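Local coordinates for ABC-type amino acid transport system, permease component (Caldanaerobacter subterraneus subsp. tengcongensis MB4, PDB 4YMU), which probably forms the membrane-spanning permease subunit of an ABC importer for amino acids and holds bound arginine in this structure, at residues 56-61 with 99-104; 65-70 with 93-98. One frame throughout, in Å; residues are numbered along the deposited sequence.

Contact 1: 56-61 with 99-104; sequences SSYIEV and SSAYVA. With ARG (arginine), chain I.
Y58 and S100 meet through their hydroxyls. CG of Y58 stands anti to its backbone N (chi1 177°), and the ring beyond it brings OH to helix 87-112. S100 OG lies in the plane of that ring, at its edge beside CE2 and CZ, so the serine meets the phenol rim and not a face. The bond runs from Y58 OH to S100 OG; its modelled length of 2.4 Å is too short to be taken literally. S100 OG also bonds to I97 O, one turn back in its own helix.

The rest of the interface is packing. I59 and A101 bring their CA atoms to 4.7 Å, and A101 CB lies against the I59 carbonyl, 4.0 Å from its O. One turn on, I59 CD1 makes an apolar contact with A104 CB at 3.7 Å. The small side chains of S100, A101 and A104 all face 56-61; the two short segments cross at a signed angle of -111° with their axes 8.7 Å apart. I40 of helix 12-44 packs on both Y58 and I59.

Y102 is turned the other way, its CB directed away from 56-61. One face of its ring receives the bound arginine: NE sits 3.3 Å above the plane, offset toward the rim. S99 bonds through OG to E152. The contact is therefore a steep helix crossing of the permease's transmembrane domain, backing a wall of its arginine pocket.

Contact 2: 65-70 with 93-98; sequences TPLLVQ and SALAIN. With ARG (arginine), chain I.
L67 meets L95 and N98 where the start of helix 67-75 packs on helix 87-112, an all-helical junction of the transmembrane domain that lines the arginine pocket.

The apolar part is carried by L67. Its CG is anti to the backbone N (chi1 -152°), and from there the two methyls divide the work. CD1 presses on L95 CD2 at 3.5 Å, a tight methyl-to-methyl contact between side chains that cross obliquely. CD2 lies 3.8 Å from N98 CB, with the L67 and N98 side chains at about a right angle. M156 and S160 of helix 129-160 also pack on L95.

Polar groups meet one turn further along helix 67-75. The CB of Q70 points toward helix 87-112, where its CA comes 6.1 Å from that of A94. The side chain of Q70 crosses that of N98 at about a right angle, the two amide planes inclined by 41°. I62 of helix 49-63 touches both residues.

Hydrogen bonds to the bound arginine grip both of its ends. At the carboxylate, L67 N donates to OXT over 2.8 Å with an N-H...O angle of 162°. P66 holds the N-cap position, so this amide belongs to the first turn, and the partial positive charge of the helix start would probably help hold the carboxylate there. Elsewhere in the site the arginine is also bonded by E152 and E159 and, from the second subunit, by K158 and E159. At the guanidinium end, N98 uses a single oxygen as a forked acceptor: OD1 takes arginine NE at 2.8 Å and NH1 at 3.0 Å.

Overall arrangement
Contacts 1 and 2 have centres 11 Å apart and share helix 87-112, using consecutive stretches of it. Their other halves belong to helices 49-63 and 67-75, which follow each other in the chain, so the order is 56-61, 65-70, 93-98, 99-104, with the inner pair enclosed by the outer. The contacts also touch directly, Y58 OH lying 3.6 Å from I97 O in packing. Both reach the bound arginine and the second subunit. The shared helix packs against both preceding helices and contributes N98, S99 and Y102 to one ligand pocket, to which the second subunit adds charged groups.

Contact 1: 56-61 with 99-104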
loop_
_atom_site.group_PDB
_atom_site.type_symbol
_atom_site.label_atom_id
_atom_site.label_comp_id
_atom_site.label_asym_id
_atom_site.label_seq_id
_atom_site.Cartn_x
_atom_site.Cartn_y
_atom_site.Cartn_z
ATOM N N SER C 56 -20.503 2.507 16.595
ATOM C CA SER C 56 -20.082 3.455 15.572
ATOM C C SER C 56 -20.227 4.887 16.065
ATOM O O SER C 56 -19.337 5.715 15.855
ATOM C CB SER C 56 -20.839 3.243 14.258
ATOM O OG SER C 56 -20.402 2.052 13.612
ATOM N N SER C 57 -21.341 5.165 16.739
ATOM C CA SER C 57 -21.607 6.512 17.235
ATOM C C SER C 57 -20.605 6.912 18.314
ATOM O O SER C 57 -20.053 8.004 18.267
ATOM C CB SER C 57 -23.039 6.625 17.747
ATOM O OG SER C 57 -23.952 6.650 16.664
ATOM N N TYR C 58 -20.368 6.010 19.264
ATOM C CA TYR C 58 -19.354 6.181 20.299
ATOM C C TYR C 58 -18.013 6.554 19.685
ATOM O O TYR C 58 -17.453 7.622 19.981
ATOM C CB TYR C 58 -19.228 4.879 21.088
ATOM C CG TYR C 58 -18.164 4.852 22.165
ATOM C CD1 TYR C 58 -18.474 5.134 23.488
ATOM C CD2 TYR C 58 -16.860 4.495 21.868
ATOM C CE1 TYR C 58 -17.501 5.079 24.480
ATOM C CE2 TYR C 58 -15.886 4.440 22.848
ATOM C CZ TYR C 58 -16.209 4.731 24.149
ATOM O OH TYR C 58 -15.232 4.674 25.116
ATOM N N ILE C 59 -17.511 5.662 18.827
ATOM C CA ILE C 59 -16.230 5.843 18.139
ATOM C C ILE C 59 -16.136 7.173 17.395
ATOM O O ILE C 59 -15.195 7.955 17.596
ATOM C CB ILE C 59 -15.988 4.687 17.156
ATOM C CG1 ILE C 59 -15.823 3.380 17.934
ATOM C CG2 ILE C 59 -14.765 4.959 16.284
ATOM C CD1 ILE C 59 -15.806 2.159 17.076
ATOM N N GLU C 60 -17.133 7.428 16.558
ATOM C CA GLU C 60 -17.167 8.615 15.718
ATOM C C GLU C 60 -17.148 9.885 16.559
ATOM O O GLU C 60 -16.340 10.791 16.335
ATOM C CB GLU C 60 -18.441 8.566 14.870
ATOM C CG GLU C 60 -18.437 9.420 13.615
ATOM C CD GLU C 60 -19.523 9.007 12.631
ATOM O OE1 GLU C 60 -20.482 8.319 13.054
ATOM O OE2 GLU C 60 -19.424 9.378 11.438
ATOM N N VAL C 61 -18.015 9.919 17.569
ATOM C CA VAL C 61 -18.163 11.092 18.419
ATOM C C VAL C 61 -16.884 11.350 19.192
ATOM O O VAL C 61 -16.412 12.478 19.241
ATOM C CB VAL C 61 -19.374 10.978 19.364
ATOM C CG1 VAL C 61 -19.258 11.982 20.493
ATOM C CG2 VAL C 61 -20.663 11.201 18.585
ATOM N N SER C 99 -8.853 6.908 24.132
ATOM C CA SER C 99 -8.049 5.814 23.652
ATOM C C SER C 99 -8.926 4.649 23.242
ATOM O O SER C 99 -8.585 3.940 22.316
ATOM C CB SER C 99 -7.044 5.353 24.705
ATOM O OG SER C 99 -6.213 4.328 24.176
ATOM N N SER C 100 -10.045 4.436 23.926
ATOM C CA SER C 100 -10.889 3.293 23.585
ATOM C C SER C 100 -11.401 3.468 22.164
ATOM O O SER C 100 -11.410 2.518 21.370
ATOM C CB SER C 100 -12.068 3.138 24.545
ATOM O OG SER C 100 -13.119 4.021 24.198
ATOM N N ALA C 101 -11.820 4.685 21.833
ATOM C CA ALA C 101 -12.289 4.911 20.471
ATOM C C ALA C 101 -11.170 4.650 19.444
ATOM O O ALA C 101 -11.340 3.869 18.461
ATOM C CB ALA C 101 -12.838 6.307 20.322
ATOM N N TYR C 102 -10.023 5.294 19.662
ATOM C CA TYR C 102 -8.938 5.137 18.686
ATOM C C TYR C 102 -8.483 3.673 18.550
ATOM O O TYR C 102 -8.182 3.205 17.449
ATOM C CB TYR C 102 -7.774 6.079 18.997
ATOM C CG TYR C 102 -8.114 7.531 18.724
ATOM C CD1 TYR C 102 -7.884 8.098 17.475
ATOM C CD2 TYR C 102 -8.685 8.334 19.716
ATOM C CE1 TYR C 102 -8.198 9.428 17.221
ATOM C CE2 TYR C 102 -9.003 9.664 19.475
ATOM C CZ TYR C 102 -8.760 10.212 18.230
ATOM O OH TYR C 102 -9.077 11.536 17.981
ATOM N N VAL C 103 -8.468 2.953 19.669
ATOM C CA VAL C 103 -8.094 1.544 19.697
ATOM C C VAL C 103 -9.097 0.655 18.958
ATOM O O VAL C 103 -8.708 -0.270 18.229
ATOM C CB VAL C 103 -7.860 1.052 21.132
ATOM C CG1 VAL C 103 -7.935 -0.475 21.218
ATOM C CG2 VAL C 103 -6.518 1.563 21.634
ATOM N N ALA C 104 -10.382 0.944 19.137
ATOM C CA ALA C 104 -11.419 0.254 18.382
ATOM C C ALA C 104 -11.143 0.364 16.871
ATOM O O ALA C 104 -11.183 -0.650 16.126
ATOM C CB ALA C 104 -12.787 0.831 18.720
HETATM N N ARG I . -5.261 15.815 20.632
HETATM C CA ARG I . -6.207 15.325 19.627
HETATM C C ARG I . -7.645 15.398 20.111
HETATM O O ARG I . -8.579 15.174 19.330
HETATM C CB ARG I . -5.903 13.879 19.246
HETATM C CG ARG I . -6.205 12.864 20.316
HETATM C CD ARG I . -5.656 11.508 19.900
HETATM N NE ARG I . -6.092 10.433 20.781
HETATM C CZ ARG I . -5.594 9.204 20.760
HETATM N NH1 ARG I . -6.055 8.288 21.602
HETATM N NH2 ARG I . -4.629 8.894 19.901
HETATM O OXT ARG I . -7.891 15.654 21.290
#

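Contact 2: 65-70 with 93-98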
loop_
_atom_site.group_PDB
_atom_site.type_symbol
_atom_site.label_atom_id
_atom_site.label_comp_id
_atom_site.label_asym_id
_atom_site.label_seq_id
_atom_site.Cartn_x
_atom_site.Cartn_y
_atom_site.Cartn_z
ATOM N N THR C 65 -14.046 14.648 18.293
ATOM C CA THR C 65 -14.271 15.642 19.340
ATOM C C THR C 65 -13.035 15.759 20.265
ATOM O O THR C 65 -12.384 14.759 20.566
ATOM C CB THR C 65 -15.571 15.256 20.102
ATOM O OG1 THR C 65 -16.363 16.417 20.349
ATOM C CG2 THR C 65 -15.288 14.482 21.372
ATOM N N PRO C 66 -12.682 16.984 20.692
ATOM C CA PRO C 66 -11.401 17.186 21.394
ATOM C C PRO C 66 -11.271 16.459 22.741
ATOM O O PRO C 66 -12.254 16.355 23.500
ATOM C CB PRO C 66 -11.347 18.708 21.605
ATOM C CG PRO C 66 -12.248 19.273 20.560
ATOM C CD PRO C 66 -13.365 18.265 20.441
ATOM N N LEU C 67 -10.068 15.950 23.016
ATOM C CA LEU C 67 -9.765 15.281 24.284
ATOM C C LEU C 67 -10.004 16.237 25.466
ATOM O O LEU C 67 -10.490 15.817 26.507
ATOM C CB LEU C 67 -8.304 14.825 24.305
ATOM C CG LEU C 67 -7.836 13.614 25.126
ATOM C CD1 LEU C 67 -6.470 13.878 25.744
ATOM C CD2 LEU C 67 -8.826 13.122 26.162
ATOM N N LEU C 68 -9.625 17.505 25.304
ATOM C CA LEU C 68 -9.781 18.513 26.356
ATOM C C LEU C 68 -11.234 18.568 26.786
ATOM O O LEU C 68 -11.553 18.412 27.982
ATOM C CB LEU C 68 -9.363 19.898 25.850
ATOM C CG LEU C 68 -8.664 20.905 26.777
ATOM C CD1 LEU C 68 -9.022 22.330 26.391
ATOM C CD2 LEU C 68 -8.927 20.653 28.259
ATOM N N VAL C 69 -12.112 18.760 25.802
ATOM C CA VAL C 69 -13.539 18.855 26.067
ATOM C C VAL C 69 -14.069 17.637 26.833
ATOM O O VAL C 69 -14.887 17.781 27.732
ATOM C CB VAL C 69 -14.338 19.147 24.780
ATOM C CG1 VAL C 69 -15.828 19.008 24.999
ATOM C CG2 VAL C 69 -13.991 20.533 24.247
ATOM N N GLN C 70 -13.537 16.459 26.544
ATOM C CA GLN C 70 -13.945 15.244 27.249
ATOM C C GLN C 70 -13.458 15.268 28.696
ATOM O O GLN C 70 -14.200 14.892 29.620
ATOM C CB GLN C 70 -13.416 14.000 26.528
ATOM C CG GLN C 70 -14.028 13.781 25.148
ATOM C CD GLN C 70 -13.186 12.878 24.222
ATOM O OE1 GLN C 70 -13.193 13.048 23.004
ATOM N NE2 GLN C 70 -12.464 11.926 24.804
ATOM N N SER C 93 -10.055 8.265 33.376
ATOM C CA SER C 93 -11.322 8.017 32.693
ATOM C C SER C 93 -11.358 8.601 31.289
ATOM O O SER C 93 -11.727 7.920 30.320
ATOM C CB SER C 93 -12.467 8.626 33.496
ATOM O OG SER C 93 -12.612 7.941 34.723
ATOM N N ALA C 94 -10.979 9.875 31.199
ATOM C CA ALA C 94 -11.080 10.614 29.959
ATOM C C ALA C 94 -10.144 10.005 28.913
ATOM O O ALA C 94 -10.561 9.698 27.792
ATOM C CB ALA C 94 -10.767 12.077 30.194
ATOM N N LEU C 95 -8.883 9.830 29.302
ATOM C CA LEU C 95 -7.863 9.255 28.443
ATOM C C LEU C 95 -8.225 7.828 28.011
ATOM O O LEU C 95 -8.089 7.486 26.844
ATOM C CB LEU C 95 -6.516 9.249 29.159
ATOM C CG LEU C 95 -5.858 10.596 29.402
ATOM C CD1 LEU C 95 -4.464 10.383 29.940
ATOM C CD2 LEU C 95 -5.808 11.387 28.116
ATOM N N ALA C 96 -8.687 7.004 28.949
ATOM C CA ALA C 96 -9.085 5.641 28.622
ATOM C C ALA C 96 -10.246 5.611 27.635
ATOM O O ALA C 96 -10.316 4.725 26.788
ATOM C CB ALA C 96 -9.419 4.844 29.869
ATOM N N ILE C 97 -11.175 6.552 27.759
ATOM C CA ILE C 97 -12.308 6.591 26.832
ATOM C C ILE C 97 -11.838 7.007 25.430
ATOM O O ILE C 97 -12.116 6.316 24.418
ATOM C CB ILE C 97 -13.437 7.506 27.365
ATOM C CG1 ILE C 97 -14.296 6.760 28.397
ATOM C CG2 ILE C 97 -14.309 8.023 26.249
ATOM C CD1 ILE C 97 -15.056 7.708 29.351
ATOM N N ASN C 98 -11.112 8.122 25.375
ATOM C CA ASN C 98 -10.556 8.619 24.117
ATOM C C ASN C 98 -9.780 7.499 23.385
ATOM O O ASN C 98 -10.058 7.141 22.212
ATOM C CB ASN C 98 -9.663 9.825 24.430
ATOM C CG ASN C 98 -9.107 10.497 23.188
ATOM O OD1 ASN C 98 -7.933 10.329 22.857
ATOM N ND2 ASN C 98 -9.940 11.267 22.496
HETATM N N ARG I . -5.261 15.815 20.632
HETATM C CA ARG I . -6.207 15.325 19.627
HETATM C C ARG I . -7.645 15.398 20.111
HETATM O O ARG I . -8.579 15.174 19.330
HETATM C CB ARG I . -5.903 13.879 19.246
HETATM C CG ARG I . -6.205 12.864 20.316
HETATM C CD ARG I . -5.656 11.508 19.900
HETATM N NE ARG I . -6.092 10.433 20.781
HETATM C CZ ARG I . -5.594 9.204 20.760
HETATM N NH1 ARG I . -6.055 8.288 21.602
HETATM N NH2 ARG I . -4.629 8.894 19.901
HETATM O OXT ARG I . -7.891 15.654 21.290
#